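Local coordinates for methyl-coenzyme M reductase subunit beta (Methanosarcina barkeri, PDB 1E6Y), which forms the beta subunit of the nickel enzyme that releases methane from methyl-coenzyme M, with coenzyme B as reductant, in the last step of methanogenesis, at residues G262-S267 / L308-V313; V252-K257 / V269-E274; L237-Q240 / A244-L247; A275-V280 / V296-A301. One frame throughout, in Å; residues are numbered along the deposited sequence.

Contact 1. Residues G262-S267 / L308-V313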
loop_
_atom_site.group_PDB
_atom_site.type_symbol
_atom_site.label_atom_id
_atom_site.label_comp_id
_atom_site.label_asym_id
_atom_site.label_seq_id
_atom_site.Cartn_x
_atom_site.Cartn_y
_atom_site.Cartn_z
ATOM N N GLY E 262 -33.570 -23.047 -13.629
ATOM C CA GLY E 262 -34.175 -24.233 -13.047
ATOM C C GLY E 262 -34.170 -25.465 -13.934
ATOM O O GLY E 262 -33.901 -26.567 -13.458
ATOM N N THR E 263 -34.471 -25.295 -15.219
ATOM C CA THR E 263 -34.519 -26.433 -16.137
ATOM C C THR E 263 -33.123 -26.939 -16.503
ATOM O O THR E 263 -32.946 -28.122 -16.797
ATOM C CB THR E 263 -35.293 -26.102 -17.435
ATOM O OG1 THR E 263 -34.658 -25.014 -18.118
ATOM C CG2 THR E 263 -36.737 -25.728 -17.113
ATOM N N VAL E 264 -32.127 -26.058 -16.430
ATOM C CA VAL E 264 -30.737 -26.462 -16.620
ATOM C C VAL E 264 -30.321 -27.426 -15.507
ATOM O O VAL E 264 -29.606 -28.396 -15.752
ATOM C CB VAL E 264 -29.788 -25.233 -16.631
ATOM C CG1 VAL E 264 -28.330 -25.683 -16.612
ATOM C CG2 VAL E 264 -30.053 -24.388 -17.865
ATOM N N ILE E 265 -30.848 -27.203 -14.308
ATOM C CA ILE E 265 -30.599 -28.094 -13.181
ATOM C C ILE E 265 -31.167 -29.490 -13.442
ATOM O O ILE E 265 -30.503 -30.490 -13.177
ATOM C CB ILE E 265 -31.180 -27.500 -11.871
ATOM C CG1 ILE E 265 -30.281 -26.356 -11.400
ATOM C CG2 ILE E 265 -31.270 -28.565 -10.780
ATOM C CD1 ILE E 265 -30.950 -25.380 -10.484
ATOM N N GLU E 266 -32.340 -29.551 -14.067
ATOM C CA GLU E 266 -32.940 -30.828 -14.445
ATOM C C GLU E 266 -32.041 -31.584 -15.426
ATOM O O GLU E 266 -31.776 -32.773 -15.245
ATOM C CB GLU E 266 -34.316 -30.599 -15.072
ATOM C CG GLU E 266 -35.141 -31.865 -15.249
ATOM C CD GLU E 266 -36.438 -31.626 -16.006
ATOM O OE1 GLU E 266 -36.890 -30.460 -16.085
ATOM O OE2 GLU E 266 -37.003 -32.605 -16.539
ATOM N N SER E 267 -31.511 -30.860 -16.411
ATOM C CA SER E 267 -30.565 -31.415 -17.376
ATOM C C SER E 267 -29.310 -31.948 -16.696
ATOM O O SER E 267 -28.839 -33.040 -17.018
ATOM C CB SER E 267 -30.165 -30.349 -18.396
ATOM O OG SER E 267 -31.260 -29.988 -19.212
ATOM N N LEU E 308 -22.045 -22.739 -16.044
ATOM C CA LEU E 308 -21.819 -22.016 -17.293
ATOM C C LEU E 308 -22.997 -22.175 -18.255
ATOM O O LEU E 308 -23.405 -21.211 -18.904
ATOM C CB LEU E 308 -20.527 -22.492 -17.962
ATOM C CG LEU E 308 -20.145 -21.810 -19.282
ATOM C CD1 LEU E 308 -20.074 -20.299 -19.105
ATOM C CD2 LEU E 308 -18.809 -22.355 -19.759
ATOM N N ALA E 309 -23.563 -23.377 -18.315
ATOM C CA ALA E 309 -24.729 -23.628 -19.160
ATOM C C ALA E 309 -25.898 -22.735 -18.751
ATOM O O ALA E 309 -26.519 -22.083 -19.594
ATOM C CB ALA E 309 -25.129 -25.095 -19.081
ATOM N N ALA E 310 -26.118 -22.627 -17.441
ATOM C CA ALA E 310 -27.165 -21.767 -16.899
ATOM C C ALA E 310 -26.898 -20.301 -17.225
ATOM O O ALA E 310 -27.827 -19.549 -17.500
ATOM C CB ALA E 310 -27.277 -21.959 -15.391
ATOM N N THR E 311 -25.626 -19.902 -17.201
ATOM C CA THR E 311 -25.234 -18.540 -17.567
ATOM C C THR E 311 -25.569 -18.259 -19.029
ATOM O O THR E 311 -26.181 -17.238 -19.351
ATOM C CB THR E 311 -23.718 -18.307 -17.346
ATOM O OG1 THR E 311 -23.413 -18.404 -15.949
ATOM C CG2 THR E 311 -23.308 -16.929 -17.850
ATOM N N LEU E 312 -25.195 -19.184 -19.907
ATOM C CA LEU E 312 -25.459 -19.034 -21.332
ATOM C C LEU E 312 -26.959 -18.973 -21.626
ATOM O O LEU E 312 -27.399 -18.172 -22.450
ATOM C CB LEU E 312 -24.804 -20.179 -22.113
ATOM C CG LEU E 312 -23.271 -20.156 -22.135
ATOM C CD1 LEU E 312 -22.738 -21.374 -22.870
ATOM C CD2 LEU E 312 -22.788 -18.884 -22.806
ATOM N N VAL E 313 -27.742 -19.715 -20.848
ATOM C CA VAL E 313 -29.193 -19.747 -21.017
ATOM C C VAL E 313 -29.862 -18.497 -20.439
ATOM O O VAL E 313 -30.711 -17.887 -21.093
ATOM C CB VAL E 313 -29.800 -21.019 -20.365
ATOM C CG1 VAL E 313 -31.325 -20.937 -20.333
ATOM C CG2 VAL E 313 -29.361 -22.255 -21.137
#

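Contact 2. Residues V252-K257 / V269-E274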
loop_
_atom_site.group_PDB
_atom_site.type_symbol
_atom_site.label_atom_id
_atom_site.label_comp_id
_atom_site.label_asym_id
_atom_site.label_seq_id
_atom_site.Cartn_x
_atom_site.Cartn_y
_atom_site.Cartn_z
ATOM N N VAL E 252 -26.995 -26.478 -23.030
ATOM C CA VAL E 252 -27.440 -25.157 -23.460
ATOM C C VAL E 252 -28.490 -25.276 -24.563
ATOM O O VAL E 252 -29.552 -24.655 -24.482
ATOM C CB VAL E 252 -26.250 -24.299 -23.965
ATOM C CG1 VAL E 252 -26.752 -23.000 -24.586
ATOM C CG2 VAL E 252 -25.312 -23.989 -22.809
ATOM N N LYS E 253 -28.235 -26.148 -25.535
ATOM C CA LYS E 253 -29.133 -26.294 -26.673
ATOM C C LYS E 253 -30.522 -26.791 -26.273
ATOM O O LYS E 253 -31.529 -26.269 -26.747
ATOM C CB LYS E 253 -28.524 -27.232 -27.717
ATOM C CG LYS E 253 -29.306 -27.288 -29.017
ATOM C CD LYS E 253 -28.608 -28.167 -30.034
ATOM C CE LYS E 253 -29.542 -28.559 -31.167
ATOM N NZ LYS E 253 -29.993 -27.367 -31.933
ATOM N N GLU E 254 -30.580 -27.753 -25.355
ATOM C CA GLU E 254 -31.864 -28.314 -24.946
ATOM C C GLU E 254 -32.627 -27.421 -23.970
ATOM O O GLU E 254 -33.802 -27.663 -23.688
ATOM C CB GLU E 254 -31.678 -29.713 -24.350
ATOM C CG GLU E 254 -31.011 -29.760 -22.982
ATOM C CD GLU E 254 -30.707 -31.182 -22.532
ATOM O OE1 GLU E 254 -30.287 -31.363 -21.372
ATOM O OE2 GLU E 254 -30.866 -32.124 -23.340
ATOM N N ASN E 255 -31.961 -26.379 -23.476
ATOM C CA ASN E 255 -32.596 -25.399 -22.595
ATOM C C ASN E 255 -32.683 -24.019 -23.247
ATOM O O ASN E 255 -33.123 -23.057 -22.621
ATOM C CB ASN E 255 -31.817 -25.289 -21.281
ATOM C CG ASN E 255 -32.044 -26.475 -20.365
ATOM O OD1 ASN E 255 -33.068 -26.564 -19.690
ATOM N ND2 ASN E 255 -31.066 -27.373 -20.303
ATOM N N GLY E 256 -32.286 -23.935 -24.513
ATOM C CA GLY E 256 -32.143 -22.642 -25.160
ATOM C C GLY E 256 -33.443 -21.956 -25.540
ATOM O O GLY E 256 -33.535 -20.732 -25.488
ATOM N N LYS E 257 -34.438 -22.738 -25.948
ATOM C CA LYS E 257 -35.686 -22.182 -26.460
ATOM C C LYS E 257 -36.565 -21.611 -25.351
ATOM O O LYS E 257 -37.021 -20.470 -25.437
ATOM C CB LYS E 257 -36.460 -23.253 -27.233
ATOM C CG LYS E 257 -37.733 -22.748 -27.892
ATOM C CD LYS E 257 -38.503 -23.893 -28.528
ATOM C CE LYS E 257 -39.903 -23.460 -28.943
ATOM N NZ LYS E 257 -39.876 -22.288 -29.862
ATOM N N VAL E 269 -28.768 -32.789 -13.459
ATOM C CA VAL E 269 -29.002 -33.915 -12.562
ATOM C C VAL E 269 -29.331 -35.192 -13.340
ATOM O O VAL E 269 -28.763 -36.250 -13.062
ATOM C CB VAL E 269 -30.137 -33.609 -11.551
ATOM C CG1 VAL E 269 -30.315 -34.776 -10.589
ATOM C CG2 VAL E 269 -29.811 -32.341 -10.770
ATOM N N ARG E 270 -30.161 -35.065 -14.374
ATOM C CA ARG E 270 -30.545 -36.204 -15.207
ATOM C C ARG E 270 -29.303 -36.846 -15.820
ATOM O O ARG E 270 -29.044 -38.034 -15.655
ATOM C CB ARG E 270 -31.486 -35.776 -16.336
ATOM C CG ARG E 270 -31.920 -36.945 -17.219
ATOM C CD ARG E 270 -32.688 -36.514 -18.439
ATOM N NE ARG E 270 -31.949 -35.801 -19.472
ATOM C CZ ARG E 270 -32.105 -34.518 -19.788
ATOM N NH1 ARG E 270 -33.003 -33.797 -19.131
ATOM N NH2 ARG E 270 -31.389 -33.963 -20.758
ATOM N N ARG E 271 -28.484 -35.994 -16.454
ATOM C CA ARG E 271 -27.251 -36.495 -17.075
ATOM C C ARG E 271 -26.237 -37.066 -16.121
ATOM O O ARG E 271 -25.565 -38.071 -16.404
ATOM C CB ARG E 271 -26.642 -35.358 -17.910
ATOM C CG ARG E 271 -27.517 -35.053 -19.129
ATOM C CD ARG E 271 -27.127 -33.725 -19.725
ATOM N NE ARG E 271 -27.839 -33.263 -20.896
ATOM C CZ ARG E 271 -27.686 -33.662 -22.151
ATOM N NH1 ARG E 271 -28.372 -33.146 -23.156
ATOM N NH2 ARG E 271 -26.804 -34.626 -22.418
ATOM N N ALA E 272 -26.140 -36.471 -14.933
ATOM C CA ALA E 272 -25.230 -36.977 -13.907
ATOM C C ALA E 272 -25.655 -38.362 -13.416
ATOM O O ALA E 272 -24.811 -39.215 -13.143
ATOM C CB ALA E 272 -25.158 -36.005 -12.737
ATOM N N ILE E 273 -26.967 -38.581 -13.327
ATOM C CA ILE E 273 -27.513 -39.878 -12.925
ATOM C C ILE E 273 -27.313 -40.923 -14.022
ATOM O O ILE E 273 -26.877 -42.042 -13.751
ATOM C CB ILE E 273 -29.021 -39.770 -12.582
ATOM C CG1 ILE E 273 -29.203 -38.966 -11.291
ATOM C CG2 ILE E 273 -29.630 -41.161 -12.411
ATOM C CD1 ILE E 273 -30.629 -38.554 -11.018
ATOM N N GLU E 274 -27.570 -40.530 -15.267
ATOM C CA GLU E 274 -27.380 -41.416 -16.413
ATOM C C GLU E 274 -25.930 -41.867 -16.546
ATOM O O GLU E 274 -25.661 -43.015 -16.896
ATOM C CB GLU E 274 -27.822 -40.720 -17.702
ATOM C CG GLU E 274 -29.332 -40.604 -17.863
ATOM C CD GLU E 274 -29.744 -39.638 -18.966
ATOM O OE1 GLU E 274 -28.886 -38.877 -19.464
ATOM O OE2 GLU E 274 -30.945 -39.612 -19.309
#

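Contact 3. Residues L237-Q240 / A244-L247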
loop_
_atom_site.group_PDB
_atom_site.type_symbol
_atom_site.label_atom_id
_atom_site.label_comp_id
_atom_site.label_asym_id
_atom_site.label_seq_id
_atom_site.Cartn_x
_atom_site.Cartn_y
_atom_site.Cartn_z
ATOM N N LEU E 237 -11.581 -27.684 -16.197
ATOM C CA LEU E 237 -11.113 -27.089 -17.448
ATOM C C LEU E 237 -11.700 -27.797 -18.670
ATOM O O LEU E 237 -12.228 -27.147 -19.575
ATOM C CB LEU E 237 -9.581 -27.127 -17.516
ATOM C CG LEU E 237 -8.930 -26.651 -18.820
ATOM C CD1 LEU E 237 -9.253 -25.188 -19.074
ATOM C CD2 LEU E 237 -7.433 -26.849 -18.739
ATOM N N ALA E 238 -11.618 -29.124 -18.687
ATOM C CA ALA E 238 -12.093 -29.907 -19.825
ATOM C C ALA E 238 -13.593 -29.730 -20.053
ATOM O O ALA E 238 -14.026 -29.413 -21.162
ATOM C CB ALA E 238 -11.768 -31.382 -19.618
ATOM N N TYR E 239 -14.374 -29.888 -18.989
ATOM C CA TYR E 239 -15.827 -29.882 -19.101
ATOM C C TYR E 239 -16.435 -28.481 -19.184
ATOM O O TYR E 239 -17.198 -28.188 -20.106
ATOM C CB TYR E 239 -16.443 -30.664 -17.938
ATOM C CG TYR E 239 -16.386 -32.160 -18.135
ATOM C CD1 TYR E 239 -15.312 -32.906 -17.651
ATOM C CD2 TYR E 239 -17.378 -32.823 -18.856
ATOM C CE1 TYR E 239 -15.224 -34.279 -17.884
ATOM C CE2 TYR E 239 -17.301 -34.192 -19.097
ATOM C CZ TYR E 239 -16.221 -34.914 -18.610
ATOM O OH TYR E 239 -16.132 -36.266 -18.869
ATOM N N GLN E 240 -16.093 -27.613 -18.235
ATOM C CA GLN E 240 -16.612 -26.250 -18.256
ATOM C C GLN E 240 -15.936 -25.396 -19.326
ATOM O O GLN E 240 -16.607 -24.674 -20.067
ATOM C CB GLN E 240 -16.447 -25.580 -16.891
ATOM C CG GLN E 240 -17.160 -24.237 -16.784
ATOM C CD GLN E 240 -16.804 -23.485 -15.519
ATOM O OE1 GLN E 240 -15.631 -23.231 -15.241
ATOM N NE2 GLN E 240 -17.820 -23.105 -14.752
ATOM N N ALA E 244 -16.137 -30.397 -23.072
ATOM C CA ALA E 244 -15.859 -31.830 -23.125
ATOM C C ALA E 244 -17.136 -32.637 -23.337
ATOM O O ALA E 244 -18.167 -32.364 -22.712
ATOM C CB ALA E 244 -15.168 -32.279 -21.847
ATOM N N ASN E 245 -17.074 -33.565 -24.289
ATOM C CA ASN E 245 -18.184 -34.459 -24.615
ATOM C C ASN E 245 -19.443 -33.729 -25.060
ATOM O O ASN E 245 -20.526 -34.315 -25.096
ATOM C CB ASN E 245 -18.496 -35.379 -23.429
ATOM C CG ASN E 245 -17.332 -36.283 -23.073
ATOM O OD1 ASN E 245 -16.418 -36.484 -23.874
ATOM N ND2 ASN E 245 -17.345 -36.809 -21.854
ATOM N N ASN E 246 -19.275 -32.479 -25.484
ATOM C CA ASN E 246 -20.379 -31.633 -25.941
ATOM C C ASN E 246 -21.447 -31.425 -24.871
ATOM O O ASN E 246 -22.560 -30.998 -25.177
ATOM C CB ASN E 246 -21.024 -32.228 -27.202
ATOM C CG ASN E 246 -21.322 -31.182 -28.257
ATOM O OD1 ASN E 246 -20.713 -30.114 -28.280
ATOM N ND2 ASN E 246 -22.247 -31.497 -29.157
ATOM N N LEU E 247 -21.088 -31.680 -23.616
ATOM C CA LEU E 247 -22.035 -31.593 -22.507
ATOM C C LEU E 247 -22.550 -30.168 -22.331
ATOM O O LEU E 247 -23.761 -29.942 -22.294
ATOM C CB LEU E 247 -21.381 -32.077 -21.211
ATOM C CG LEU E 247 -22.308 -32.255 -20.007
ATOM C CD1 LEU E 247 -23.361 -33.310 -20.320
ATOM C CD2 LEU E 247 -21.498 -32.655 -18.780
HETATM O O HOH W 1 -18.886 -29.849 -21.578
#

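Contact 4. Residues A275-V280 / V296-A301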
loop_
_atom_site.group_PDB
_atom_site.type_symbol
_atom_site.label_atom_id
_atom_site.label_comp_id
_atom_site.label_asym_id
_atom_site.label_seq_id
_atom_site.Cartn_x
_atom_site.Cartn_y
_atom_site.Cartn_z
ATOM N N ALA E 275 -25.001 -40.972 -16.221
ATOM C CA ALA E 275 -23.575 -41.274 -16.318
ATOM C C ALA E 275 -23.053 -42.068 -15.119
ATOM O O ALA E 275 -21.903 -42.513 -15.116
ATOM C CB ALA E 275 -22.782 -39.981 -16.479
ATOM N N GLY E 276 -23.892 -42.234 -14.100
ATOM C CA GLY E 276 -23.484 -42.953 -12.905
ATOM C C GLY E 276 -22.594 -42.142 -11.978
ATOM O O GLY E 276 -21.993 -42.690 -11.053
ATOM N N ILE E 277 -22.528 -40.835 -12.208
ATOM C CA ILE E 277 -21.681 -39.953 -11.409
ATOM C C ILE E 277 -22.288 -39.705 -10.026
ATOM O O ILE E 277 -21.560 -39.550 -9.045
ATOM C CB ILE E 277 -21.449 -38.601 -12.132
ATOM C CG1 ILE E 277 -20.701 -38.843 -13.446
ATOM C CG2 ILE E 277 -20.648 -37.650 -11.248
ATOM C CD1 ILE E 277 -20.692 -37.647 -14.369
ATOM N N ILE E 278 -23.617 -39.668 -9.958
ATOM C CA ILE E 278 -24.321 -39.589 -8.677
ATOM C C ILE E 278 -25.402 -40.664 -8.559
ATOM O O ILE E 278 -25.954 -41.120 -9.564
ATOM C CB ILE E 278 -24.969 -38.191 -8.449
ATOM C CG1 ILE E 278 -26.086 -37.938 -9.469
ATOM C CG2 ILE E 278 -23.910 -37.107 -8.543
ATOM C CD1 ILE E 278 -26.919 -36.703 -9.179
ATOM N N SER E 279 -25.665 -41.087 -7.326
ATOM C CA SER E 279 -26.679 -42.098 -7.037
ATOM C C SER E 279 -27.474 -41.667 -5.815
ATOM O O SER E 279 -26.982 -40.894 -4.993
ATOM C CB SER E 279 -26.019 -43.452 -6.749
ATOM O OG SER E 279 -25.301 -43.928 -7.872
ATOM N N VAL E 280 -28.691 -42.187 -5.684
ATOM C CA VAL E 280 -29.456 -42.011 -4.453
ATOM C C VAL E 280 -28.714 -42.702 -3.313
ATOM O O VAL E 280 -28.257 -43.838 -3.460
ATOM C CB VAL E 280 -30.883 -42.605 -4.572
ATOM C CG1 VAL E 280 -31.609 -42.512 -3.231
ATOM C CG2 VAL E 280 -31.667 -41.864 -5.639
ATOM N N VAL E 296 -16.351 -37.514 -6.865
ATOM C CA VAL E 296 -16.535 -36.157 -6.361
ATOM C C VAL E 296 -15.987 -35.082 -7.307
ATOM O O VAL E 296 -16.711 -34.152 -7.661
ATOM C CB VAL E 296 -15.924 -35.990 -4.941
ATOM C CG1 VAL E 296 -16.043 -34.539 -4.478
ATOM C CG2 VAL E 296 -16.636 -36.915 -3.956
ATOM N N PRO E 297 -14.743 -35.243 -7.804
ATOM C CA PRO E 297 -14.241 -34.268 -8.783
ATOM C C PRO E 297 -15.054 -34.216 -10.081
ATOM O O PRO E 297 -15.218 -33.148 -10.667
ATOM C CB PRO E 297 -12.800 -34.720 -9.028
ATOM C CG PRO E 297 -12.420 -35.440 -7.772
ATOM C CD PRO E 297 -13.679 -36.163 -7.365
ATOM N N LYS E 298 -15.602 -35.354 -10.502
ATOM C CA LYS E 298 -16.448 -35.388 -11.694
ATOM C C LYS E 298 -17.785 -34.691 -11.477
ATOM O O LYS E 298 -18.283 -34.002 -12.365
ATOM C CB LYS E 298 -16.695 -36.827 -12.138
ATOM C CG LYS E 298 -15.840 -37.252 -13.309
ATOM C CD LYS E 298 -16.531 -38.334 -14.106
ATOM C CE LYS E 298 -15.715 -38.712 -15.310
ATOM N NZ LYS E 298 -15.877 -40.154 -15.614
ATOM N N TRP E 299 -18.382 -34.902 -10.307
ATOM C CA TRP E 299 -19.607 -34.198 -9.944
ATOM C C TRP E 299 -19.361 -32.693 -9.939
ATOM O O TRP E 299 -20.177 -31.921 -10.443
ATOM C CB TRP E 299 -20.107 -34.647 -8.565
ATOM C CG TRP E 299 -21.170 -33.742 -8.009
ATOM C CD1 TRP E 299 -21.071 -32.946 -6.903
ATOM C CD2 TRP E 299 -22.445 -33.457 -8.596
ATOM N NE1 TRP E 299 -22.201 -32.175 -6.770
ATOM C CE2 TRP E 299 -23.063 -32.469 -7.795
ATOM C CE3 TRP E 299 -23.126 -33.935 -9.726
ATOM C CZ2 TRP E 299 -24.330 -31.951 -8.086
ATOM C CZ3 TRP E 299 -24.387 -33.418 -10.016
ATOM C CH2 TRP E 299 -24.974 -32.436 -9.196
ATOM N N ASN E 300 -18.232 -32.286 -9.368
ATOM C CA ASN E 300 -17.845 -30.881 -9.366
ATOM C C ASN E 300 -17.759 -30.322 -10.784
ATOM O O ASN E 300 -18.234 -29.216 -11.047
ATOM C CB ASN E 300 -16.503 -30.699 -8.653
ATOM C CG ASN E 300 -16.118 -29.245 -8.521
ATOM O OD1 ASN E 300 -16.739 -28.501 -7.766
ATOM N ND2 ASN E 300 -15.156 -28.809 -9.326
ATOM N N ALA E 301 -17.200 -31.107 -11.702
ATOM C CA ALA E 301 -17.141 -30.725 -13.112
ATOM C C ALA E 301 -18.541 -30.618 -13.728
ATOM O O ALA E 301 -18.806 -29.712 -14.520
ATOM C CB ALA E 301 -16.296 -31.723 -13.891
#

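Contact 1. Residues G262-S267 / L308-V313
V264 of helix 261-274 meets A309, A310 and V313 of helix 296-318, and its two methyls divide the work. CG1 lies 4.1 Å from A309 CB, and it also lies 4.1 Å from A310 CB and close to the A310 backbone nitrogen. CG2 faces V313 CG2 at 4.0 Å, the two valines lying alongside one another and pointing opposite ways. With CG1 anti to the backbone N (chi1 171°), both methyls of V264 are spread over the surface of the other helix. Small residues suit that surface: A309 and A310 let V264 come down almost onto the backbone, and the CA atoms of V264 and A310 are 5.9 Å apart. The motif is a helix-helix packing in which the two axes approach to 9.3 Å and run roughly antiparallel, at 144°, within the C-terminal helical domain. An alanine in place of V264 would probably open a gap between the helices, leaving V313 CG2 and the two alanine methyls without the valine methyls that face them. Away from this close patch of apolar side chains the character changes. T263 and E266, both partly exposed, lie on other sides of helix 261-274: T263 OG1 hydrogen-bonds to N255 of helix 247-255, and the carboxylate of E266 has a long, weak ion pair with R4 of the gamma subunit.

Contact 2. Residues V252-K257 / V269-E274
The carboxylate of E254 meets the edges of two guanidinium groups, those of R270 and R271, and the two arginine donors to its OE1 arrive from opposite faces of the carboxylate plane. R270 NH2 gives OE1 a bond of 2.9 Å on its syn side, tilted 32° out of the carboxylate plane; the two flat groups are turned 62° apart. R271 presents its NE/NH1 edge, one nitrogen to each oxygen: OE1 lies nearly in the R271 guanidinium plane, 3.1 Å from NE, which meets it from above the carboxylate, while NH1 reaches OE2 at 2.7 Å, also from well above. E254 spans the distance because its chain is extended beyond CG; R270 instead bends at chi3 (69°), bringing its other edge toward E274 OE2 in a long salt bridge. Two positive neighbours would be expected to stabilise the ionised carboxylate. A leucine in place of R271 would probably cost OE2 its short bond and OE1 one of its donors, leaving the carboxylate freer to turn on the bonds from R270 and S267. This surface salt-bridge network ties helix 247-255 to helix 261-274, whose A272 and I273 pack on I278 of strand 278-283.

Contact 3. Residues L237-Q240 / A244-L247
Y239 spreads one face of its ring over the methyl of A244, whose CB sits 3.9 Å from the ring centroid and only 15° off the ring normal, a CH-pi contact. Alanine fits this place, where its methyl meets both the ring and A238: A244 CB also lies 4.2 Å from A238 CB and close to the A238 carbonyl. With CG beside the backbone N (chi1 -79°), the tyrosine is laid along the returning chain, and its CD2 reaches L247 CD2 at 4.1 Å. Further out, the amide of N245 stands nearly perpendicular to the ring, the planes 85° apart. N245 ND2 comes within 3.3 Å of Y239 OH, but at an angle too poor for a hydrogen bond; the amide is held instead through OD1, which accepts from the backbone nitrogen of D5 in strand 3-7. The backbones are joined as well. A244 N donates to A238 O over 3.0 Å, and one water donates to both Y239 O and A244 O, bridging two carbonyls. Y239 also packs on A301 and V305 of helix 296-318. The whole is a tight helix-to-helix connection: helix 228-241 ends, and a type I' beta turn from A244 to L247 leads the chain into helix 247-255, with positive phi at N245 and N246, which asparagine tolerates better than most non-glycine residues.

Contact 4. Residues A275-V280 / V296-A301
I277 and I278 pack against W299 where a Schellman motif ends helix 261-274 and the chain passes into the first strand of a two-stranded antiparallel hairpin, 278-283 with 289-293. G276 is the residue that makes the turn: its phi of 77° is a value that glycine takes up easily, and it leads directly into the two isoleucines, which point toward helix 296-318. Apolar packing carries the contact. I277 uses its CG2 methyl, which rests on the first turn of that helix: it lies 3.7 Å from W299 N, while W299 CB and K298 CB are each 4.1 Å away. CG1 of I277 stays beside the backbone N (chi1 -63°), which sets CG2 on the far side from that N, toward the helix, where a beta-branched residue offers a methyl close to its own backbone. The lysine contributes here through the aliphatic root of its chain. The second packing pair is tighter. The side chains of I278 and W299 approach each other at an angle, and the broad indole suits a position between several apolar neighbours, since A272 of helix 261-274, A293 of strand 289-293 and L341 also touch it.

Polar interactions lie around this apolar patch. W299 NE1 hydrogen-bonds to the carbonyl of P342, which probably limits the rotation of the indole, and N294 ND2 hydrogen-bonds to G276 O and S279 OG, linking the two ends of the hairpin. At the closest point between the two segments, I278 CG2 stands 3.5 Å from W299 CE3, on the benzene part of the indole.

How the contacts relate
Helix 261-274 joins contacts 1 and 2, whose centres are about 7 Å apart; they also meet where V313 CG1 packs 3.6 Å from N255 O. The end of that helix leads into contact 4, where A272 O lies 3.0 Å from I277 N, a probable hydrogen bond, and the centres of contacts 2 and 4 are about 15 Å apart. Helix 296-318 serves contacts 1 and 4, with centres about 17 Å apart. Contact 3 precedes all of them in the chain and touches each: L308 CD2 meets Q240 O, L247 CD1 meets R271 CD, and A301 CB meets Y239 CD1. All four lie away from the coenzyme M, coenzyme B and F430 pockets.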